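Local structure of DUF4595 domain-containing protein (Bacteroides vulgatus, 3TZG) at residues D7-K12 / Q166-L171; E226-I231 / L246-L251. The protein is of unknown function but folds as a porin-like beta barrel, a shape that hints at, without proving, a role at a membrane. All coordinates share one frame; numbering follows the deposited sequence.

Interaction 1 (D7-K12 / Q166-L171); sequences DTYVTK and QANLNL
N168 grips the segment D7-K12 twice, once through its backbone and once through its side chain. The backbone N of N168 donates to T8 O over 2.8 Å. Two residues further along, V10 N returns a bond of 2.8 Å to N168 OD1. The second is the straighter, with 156° at its hydrogen, although V10 N sits above the plane of the side-chain amide. For this the N168 side chain takes the crowded rotamer, CG between the backbone N and the carbonyl carbon (chi1 70°), which also lays the amide almost flat, 10° from parallel, against one face of the Y9 ring. N168 CB stands over the ring centre in a CH-pi contact, 3.9 Å from the centroid. Bonded through OD1 and stacked on Y9, with ND2 bonded to Y28 OH, the amide is well fixed in rotation. At one end a water joins T8 OG1 to Q166 O, the second link weak; at the other, V10 CB packs on L169 CD1 at 3.9 Å. The contact thus ties the N-terminal loop before strand 12-15 to the loop between strand 163-164 and helix 181-188, with V10 and L169 both resting on L26 of strand 23-28.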
ATOM      1  N   ASP A   7       0.254  20.653  -7.529  1.00 83.93           N
ATOM      2  CA  ASP A   7       0.446  19.404  -6.773  1.00 82.36           C
ATOM      3  C   ASP A   7       0.390  19.740  -5.264  1.00 85.73           C
ATOM      4  O   ASP A   7       1.403  20.153  -4.693  1.00 87.99           O
ATOM      5  CB  ASP A   7       1.787  18.724  -7.184  1.00 84.55           C
ATOM      6  CG  ASP A   7       1.815  17.197  -7.160  1.00 92.65           C
ATOM      7  OD1 ASP A   7       1.086  16.575  -7.969  1.00 92.30           O
ATOM      8  OD2 ASP A   7       2.673  16.627  -6.441  1.00 98.06           O
ATOM      9  N   THR A   8      -0.817  19.632  -4.647  1.00 78.08           N
ATOM     10  CA  THR A   8      -1.098  20.013  -3.248  1.00 75.78           C
ATOM     11  C   THR A   8      -0.587  18.967  -2.259  1.00 73.72           C
ATOM     12  O   THR A   8      -0.680  17.774  -2.539  1.00 71.49           O
ATOM     13  CB  THR A   8      -2.595  20.225  -3.041  1.00 79.64           C
ATOM     14  OG1 THR A   8      -3.214  20.536  -4.287  1.00 73.86           O
ATOM     15  CG2 THR A   8      -2.892  21.294  -1.985  1.00 79.64           C
ATOM     16  N   TYR A   9      -0.113  19.421  -1.074  1.00 67.93           N
ATOM     17  CA  TYR A   9       0.499  18.565  -0.050  1.00 65.04           C
ATOM     18  C   TYR A   9      -0.470  18.141   1.066  1.00 64.15           C
ATOM     19  O   TYR A   9      -1.196  18.952   1.630  1.00 65.42           O
ATOM     20  CB  TYR A   9       1.712  19.274   0.570  1.00 67.25           C
ATOM     21  CG  TYR A   9       2.960  19.145  -0.277  1.00 69.45           C
ATOM     22  CD1 TYR A   9       2.997  19.636  -1.579  1.00 71.91           C
ATOM     23  CD2 TYR A   9       4.119  18.575   0.235  1.00 70.79           C
ATOM     24  CE1 TYR A   9       4.136  19.503  -2.372  1.00 73.19           C
ATOM     25  CE2 TYR A   9       5.274  18.459  -0.541  1.00 72.48           C
ATOM     26  CZ  TYR A   9       5.277  18.926  -1.846  1.00 79.39           C
ATOM     27  OH  TYR A   9       6.407  18.820  -2.632  1.00 80.69           O
ATOM     28  N   VAL A  10      -0.451  16.850   1.378  1.00 55.86           N
ATOM     29  CA  VAL A  10      -1.272  16.255   2.431  1.00 53.90           C
ATOM     30  C   VAL A  10      -0.556  16.515   3.740  1.00 58.03           C
ATOM     31  O   VAL A  10       0.584  16.078   3.917  1.00 57.80           O
ATOM     32  CB  VAL A  10      -1.575  14.732   2.204  1.00 54.88           C
ATOM     33  CG1 VAL A  10      -2.481  14.164   3.299  1.00 53.27           C
ATOM     34  CG2 VAL A  10      -2.190  14.491   0.837  1.00 53.90           C
ATOM     35  N   THR A  11      -1.227  17.201   4.661  1.00 54.94           N
ATOM     36  CA  THR A  11      -0.633  17.573   5.945  1.00 55.99           C
ATOM     37  C   THR A  11      -1.183  16.753   7.123  1.00 59.98           C
ATOM     38  O   THR A  11      -0.554  16.718   8.184  1.00 60.87           O
ATOM     39  CB  THR A  11      -0.882  19.059   6.201  1.00 63.54           C
ATOM     40  OG1 THR A  11      -2.293  19.304   6.274  1.00 61.79           O
ATOM     41  CG2 THR A  11      -0.252  19.942   5.132  1.00 63.88           C
ATOM     42  N   LYS A  12      -2.350  16.112   6.951  1.00 55.51           N
ATOM     43  CA  LYS A  12      -2.990  15.350   8.023  1.00 54.81           C
ATOM     44  C   LYS A  12      -3.834  14.251   7.416  1.00 56.78           C
ATOM     45  O   LYS A  12      -4.608  14.516   6.495  1.00 55.89           O
ATOM     46  CB  LYS A  12      -3.843  16.309   8.904  1.00 57.63           C
ATOM     47  CG  LYS A  12      -4.509  15.693  10.121  1.00 61.80           C
ATOM     48  CD  LYS A  12      -4.864  16.761  11.132  1.00 74.85           C
ATOM     49  CE  LYS A  12      -6.343  16.888  11.413  1.00 90.71           C
ATOM     50  NZ  LYS A  12      -6.606  17.863  12.506  1.00104.52           N
ATOM     51  N   GLN A 166      -5.282  15.432  -7.770  1.00 64.39           N
ATOM     52  CA  GLN A 166      -3.956  16.022  -7.780  1.00 66.79           C
ATOM     53  C   GLN A 166      -3.522  16.176  -6.335  1.00 72.44           C
ATOM     54  O   GLN A 166      -4.195  16.866  -5.571  1.00 75.05           O
ATOM     55  CB  GLN A 166      -3.943  17.345  -8.538  1.00 71.10           C
ATOM     56  CG  GLN A 166      -2.607  17.665  -9.228  1.00101.73           C
ATOM     57  CD  GLN A 166      -2.420  16.948 -10.550  1.00130.01           C
ATOM     58  OE1 GLN A 166      -1.516  16.119 -10.709  1.00129.43           O
ATOM     59  NE2 GLN A 166      -3.257  17.265 -11.539  1.00120.99           N
ATOM     60  N   ALA A 167      -2.492  15.413  -5.924  1.00 65.64           N
ATOM     61  CA  ALA A 167      -1.919  15.429  -4.582  1.00 62.28           C
ATOM     62  C   ALA A 167      -0.459  15.023  -4.659  1.00 60.09           C
ATOM     63  O   ALA A 167      -0.027  14.460  -5.672  1.00 59.66           O
ATOM     64  CB  ALA A 167      -2.700  14.511  -3.660  1.00 61.57           C
ATOM     65  N   ASN A 168       0.310  15.327  -3.611  1.00 53.54           N
ATOM     66  CA  ASN A 168       1.739  14.996  -3.533  1.00 52.20           C
ATOM     67  C   ASN A 168       1.941  13.472  -3.316  1.00 54.86           C
ATOM     68  O   ASN A 168       2.918  12.916  -3.805  1.00 54.76           O
ATOM     69  CB  ASN A 168       2.405  15.793  -2.416  1.00 48.09           C
ATOM     70  CG  ASN A 168       2.009  15.381  -1.018  1.00 62.77           C
ATOM     71  OD1 ASN A 168       0.845  15.413  -0.628  1.00 60.66           O
ATOM     72  ND2 ASN A 168       2.977  14.958  -0.238  1.00 58.70           N
ATOM     73  N   LEU A 169       1.010  12.811  -2.598  1.00 49.44           N
ATOM     74  CA  LEU A 169       1.062  11.381  -2.314  1.00 46.75           C
ATOM     75  C   LEU A 169       0.294  10.598  -3.347  1.00 51.10           C
ATOM     76  O   LEU A 169      -0.574  11.154  -4.027  1.00 50.69           O
ATOM     77  CB  LEU A 169       0.488  11.068  -0.914  1.00 45.44           C
ATOM     78  CG  LEU A 169       1.045  11.790   0.318  1.00 49.39           C
ATOM     79  CD1 LEU A 169       0.270  11.402   1.530  1.00 47.89           C
ATOM     80  CD2 LEU A 169       2.540  11.522   0.518  1.00 49.05           C
ATOM     81  N   ASN A 170       0.601   9.287  -3.461  1.00 47.25           N
ATOM     82  CA  ASN A 170      -0.123   8.394  -4.354  1.00 45.14           C
ATOM     83  C   ASN A 170      -1.239   7.808  -3.526  1.00 49.73           C
ATOM     84  O   ASN A 170      -1.068   6.770  -2.871  1.00 49.93           O
ATOM     85  CB  ASN A 170       0.788   7.346  -4.997  1.00 42.58           C
ATOM     86  CG  ASN A 170       0.069   6.425  -5.944  1.00 68.34           C
ATOM     87  OD1 ASN A 170      -1.023   6.722  -6.446  1.00 64.42           O
ATOM     88  ND2 ASN A 170       0.679   5.295  -6.241  1.00 64.90           N
ATOM     89  N   LEU A 171      -2.393   8.496  -3.551  1.00 46.26           N
ATOM     90  CA  LEU A 171      -3.566   8.180  -2.727  1.00 46.06           C
ATOM     91  C   LEU A 171      -4.217   6.815  -3.067  1.00 48.52           C
ATOM     92  O   LEU A 171      -4.977   6.331  -2.220  1.00 47.18           O
ATOM     93  CB  LEU A 171      -4.611   9.307  -2.805  1.00 46.57           C
ATOM     94  CG  LEU A 171      -4.061  10.648  -2.240  1.00 52.07           C
ATOM     95  CD1 LEU A 171      -5.066  11.731  -2.316  1.00 52.40           C
ATOM     96  CD2 LEU A 171      -3.521  10.493  -0.809  1.00 52.90           C
TER
HETATM   97  O   HOH W   1      -3.736  19.840  -6.583  1.00 62.85           O

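Interaction 2 (E226-I231 / L246-L251); sequences ENPVRI and LSYNPL
The hairpin of strands 227-235 and 239-247 supplies this contact, at the place where the first strand turns a corner at V229 and the second ends. V229 and R230 together face R222 of strand 213-224 as a classic beta bulge, while V229 O accepts a 3.0 Å bond from L246 N, straight at its hydrogen, though L246 N sits well above the carbonyl plane. Just past the strand end, Y248 has CG anti to its carbonyl carbon (chi1 -59°) and sends its ring across the corner. Y248 OH donates to P228 O over 2.8 Å, approaching from above the carbonyl plane. N227 CB lies over one face of the Y248 ring, 3.7 Å from the centroid and displaced toward the rim, a CH-pi contact, and V229 CG1 meets the ring edge at CE1. Beyond the corner along the chain, I231 CD1 packs on L246 CD1 at 3.9 Å. A leucine at Y248 has no hydroxyl for P228 O and no flat face for N227, and would probably loosen the corner. One aromatic side chain therefore does two jobs: its hydroxyl satisfies a buried proline's carbonyl, and its face carries both CB and the near-parallel amide of N227, whose ND2 is hydrogen-bonded to T8 OG1.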
ATOM      1  N   GLU A 226     -10.620  19.564  -6.285  1.00 64.79           N
ATOM      2  CA  GLU A 226      -9.784  18.556  -6.969  1.00 65.40           C
ATOM      3  C   GLU A 226      -9.001  17.622  -5.990  1.00 67.56           C
ATOM      4  O   GLU A 226      -8.493  16.587  -6.416  1.00 68.07           O
ATOM      5  CB  GLU A 226      -8.782  19.269  -7.916  1.00 69.38           C
ATOM      6  CG  GLU A 226      -8.133  18.442  -9.019  1.00 92.13           C
ATOM      7  CD  GLU A 226      -7.375  19.276 -10.043  1.00129.44           C
ATOM      8  OE1 GLU A 226      -6.224  18.907 -10.374  1.00127.76           O
ATOM      9  OE2 GLU A 226      -7.907  20.326 -10.476  1.00130.05           O
ATOM     10  N   ASN A 227      -8.950  17.947  -4.705  1.00 62.10           N
ATOM     11  CA  ASN A 227      -8.209  17.147  -3.735  1.00 59.50           C
ATOM     12  C   ASN A 227      -9.107  16.179  -2.971  1.00 60.40           C
ATOM     13  O   ASN A 227     -10.060  16.627  -2.330  1.00 61.54           O
ATOM     14  CB  ASN A 227      -7.516  18.065  -2.734  1.00 58.70           C
ATOM     15  CG  ASN A 227      -6.521  19.017  -3.307  1.00 69.09           C
ATOM     16  OD1 ASN A 227      -6.520  20.199  -2.988  1.00 64.13           O
ATOM     17  ND2 ASN A 227      -5.657  18.530  -4.160  1.00 60.27           N
ATOM     18  N   PRO A 228      -8.792  14.873  -2.905  1.00 53.01           N
ATOM     19  CA  PRO A 228      -9.658  13.976  -2.128  1.00 50.99           C
ATOM     20  C   PRO A 228      -9.504  14.218  -0.625  1.00 54.95           C
ATOM     21  O   PRO A 228      -8.415  14.009  -0.058  1.00 55.33           O
ATOM     22  CB  PRO A 228      -9.174  12.581  -2.527  1.00 50.56           C
ATOM     23  CG  PRO A 228      -8.321  12.762  -3.687  1.00 55.14           C
ATOM     24  CD  PRO A 228      -7.723  14.116  -3.582  1.00 52.97           C
ATOM     25  N   VAL A 229     -10.596  14.665   0.015  1.00 48.92           N
ATOM     26  CA  VAL A 229     -10.574  14.973   1.450  1.00 48.00           C
ATOM     27  C   VAL A 229     -11.217  13.826   2.240  1.00 51.47           C
ATOM     28  O   VAL A 229     -11.123  13.810   3.467  1.00 51.14           O
ATOM     29  CB  VAL A 229     -11.206  16.339   1.801  1.00 51.40           C
ATOM     30  CG1 VAL A 229     -10.281  17.456   1.369  1.00 51.74           C
ATOM     31  CG2 VAL A 229     -12.592  16.518   1.190  1.00 50.90           C
ATOM     32  N   ARG A 230     -11.822  12.848   1.538  1.00 47.32           N
ATOM     33  CA  ARG A 230     -12.359  11.641   2.163  1.00 46.15           C
ATOM     34  C   ARG A 230     -12.346  10.472   1.172  1.00 47.57           C
ATOM     35  O   ARG A 230     -12.874  10.586   0.060  1.00 46.45           O
ATOM     36  CB  ARG A 230     -13.776  11.834   2.730  1.00 45.68           C
ATOM     37  CG  ARG A 230     -14.198  10.626   3.545  1.00 54.32           C
ATOM     38  CD  ARG A 230     -15.666  10.429   3.601  1.00 52.81           C
ATOM     39  NE  ARG A 230     -16.299  11.178   4.677  1.00 65.28           N
ATOM     40  CZ  ARG A 230     -17.619  11.210   4.873  1.00 85.66           C
ATOM     41  NH1 ARG A 230     -18.446  10.566   4.029  1.00 49.65           N
ATOM     42  NH2 ARG A 230     -18.131  11.926   5.870  1.00 74.09           N
ATOM     43  N   ILE A 231     -11.769   9.343   1.607  1.00 43.38           N
ATOM     44  CA  ILE A 231     -11.719   8.087   0.851  1.00 42.66           C
ATOM     45  C   ILE A 231     -12.516   7.044   1.623  1.00 48.30           C
ATOM     46  O   ILE A 231     -12.236   6.821   2.797  1.00 50.49           O
ATOM     47  CB  ILE A 231     -10.272   7.607   0.559  1.00 44.86           C
ATOM     48  CG1 ILE A 231      -9.428   8.716  -0.151  1.00 44.04           C
ATOM     49  CG2 ILE A 231     -10.314   6.317  -0.267  1.00 44.72           C
ATOM     50  CD1 ILE A 231      -7.986   8.385  -0.378  1.00 38.95           C
ATOM     51  N   LEU A 246      -8.556  13.201   4.827  1.00 49.15           N
ATOM     52  CA  LEU A 246      -7.284  13.862   4.522  1.00 49.35           C
ATOM     53  C   LEU A 246      -7.404  15.381   4.526  1.00 59.11           C
ATOM     54  O   LEU A 246      -8.424  15.948   4.090  1.00 61.18           O
ATOM     55  CB  LEU A 246      -6.734  13.416   3.152  1.00 47.98           C
ATOM     56  CG  LEU A 246      -6.479  11.929   2.946  1.00 49.87           C
ATOM     57  CD1 LEU A 246      -7.622  11.295   2.196  1.00 48.98           C
ATOM     58  CD2 LEU A 246      -5.256  11.725   2.141  1.00 50.45           C
ATOM     59  N   SER A 247      -6.340  16.051   4.997  1.00 56.76           N
ATOM     60  CA  SER A 247      -6.272  17.512   5.055  1.00 56.93           C
ATOM     61  C   SER A 247      -5.077  17.996   4.263  1.00 61.34           C
ATOM     62  O   SER A 247      -4.036  17.332   4.237  1.00 60.11           O
ATOM     63  CB  SER A 247      -6.198  17.991   6.499  1.00 58.60           C
ATOM     64  OG  SER A 247      -6.082  19.401   6.573  1.00 66.55           O
ATOM     65  N   TYR A 248      -5.226  19.164   3.629  1.00 59.58           N
ATOM     66  CA  TYR A 248      -4.190  19.787   2.806  1.00 59.82           C
ATOM     67  C   TYR A 248      -3.818  21.173   3.363  1.00 66.53           C
ATOM     68  O   TYR A 248      -3.039  21.893   2.735  1.00 66.73           O
ATOM     69  CB  TYR A 248      -4.674  19.884   1.350  1.00 59.47           C
ATOM     70  CG  TYR A 248      -5.012  18.547   0.725  1.00 58.13           C
ATOM     71  CD1 TYR A 248      -6.251  17.948   0.938  1.00 58.28           C
ATOM     72  CD2 TYR A 248      -4.096  17.883  -0.091  1.00 57.76           C
ATOM     73  CE1 TYR A 248      -6.549  16.698   0.405  1.00 56.34           C
ATOM     74  CE2 TYR A 248      -4.396  16.645  -0.657  1.00 55.60           C
ATOM     75  CZ  TYR A 248      -5.624  16.061  -0.406  1.00 56.48           C
ATOM     76  OH  TYR A 248      -5.936  14.870  -0.986  1.00 52.20           O
ATOM     77  N   ASN A 249      -4.334  21.507   4.571  1.00 66.39           N
ATOM     78  CA  ASN A 249      -4.109  22.786   5.258  1.00 70.04           C
ATOM     79  C   ASN A 249      -2.758  22.816   5.969  1.00 79.11           C
ATOM     80  O   ASN A 249      -2.471  21.890   6.731  1.00 79.00           O
ATOM     81  CB  ASN A 249      -5.229  23.073   6.287  1.00 69.37           C
ATOM     82  CG  ASN A 249      -5.055  24.366   7.065  1.00102.76           C
ATOM     83  OD1 ASN A 249      -4.667  24.370   8.236  1.00 97.57           O
ATOM     84  ND2 ASN A 249      -5.287  25.503   6.424  1.00102.38           N
ATOM     85  N   PRO A 250      -1.959  23.905   5.818  1.00 79.46           N
ATOM     86  CA  PRO A 250      -0.692  24.000   6.574  1.00 81.23           C
ATOM     87  C   PRO A 250      -0.970  24.311   8.064  1.00 87.27           C
ATOM     88  O   PRO A 250      -1.190  25.463   8.455  1.00 88.04           O
ATOM     89  CB  PRO A 250       0.081  25.130   5.863  1.00 84.81           C
ATOM     90  CG  PRO A 250      -0.767  25.522   4.667  1.00 88.40           C
ATOM     91  CD  PRO A 250      -2.166  25.095   4.970  1.00 82.31           C
ATOM     92  N   LEU A 251      -1.027  23.222   8.875  1.00 84.44           N
ATOM     93  CA  LEU A 251      -1.272  23.110  10.330  1.00103.01           C
ATOM     94  C   LEU A 251      -1.595  21.637  10.695  1.00131.28           C
ATOM     95  O   LEU A 251      -2.333  20.937   9.983  1.00 86.62           O
ATOM     96  CB  LEU A 251      -2.389  24.043  10.836  1.00104.09           C
TER

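How the interactions relate
Interactions 1 and 2 illustrate how the two ends of a barrel chain can be secured side by side: their centres lie about 8 Å apart, on the same side of the chain's centre. The N-terminal segment 7-12 meets the C-terminal segment 246-251 directly, through a probable hydrogen bond of 2.6 Å between T11 OG1 and N249 O and another of 2.8 Å between K12 O and S247 N. There T11 and K12 face S247 as a classic beta bulge, where strand 12-15 joins strand 239-247. V10 and L171 of interaction 1 also pack on Y248 of interaction 2. Together the contacts bring the two chain ends together beside strand 239-247.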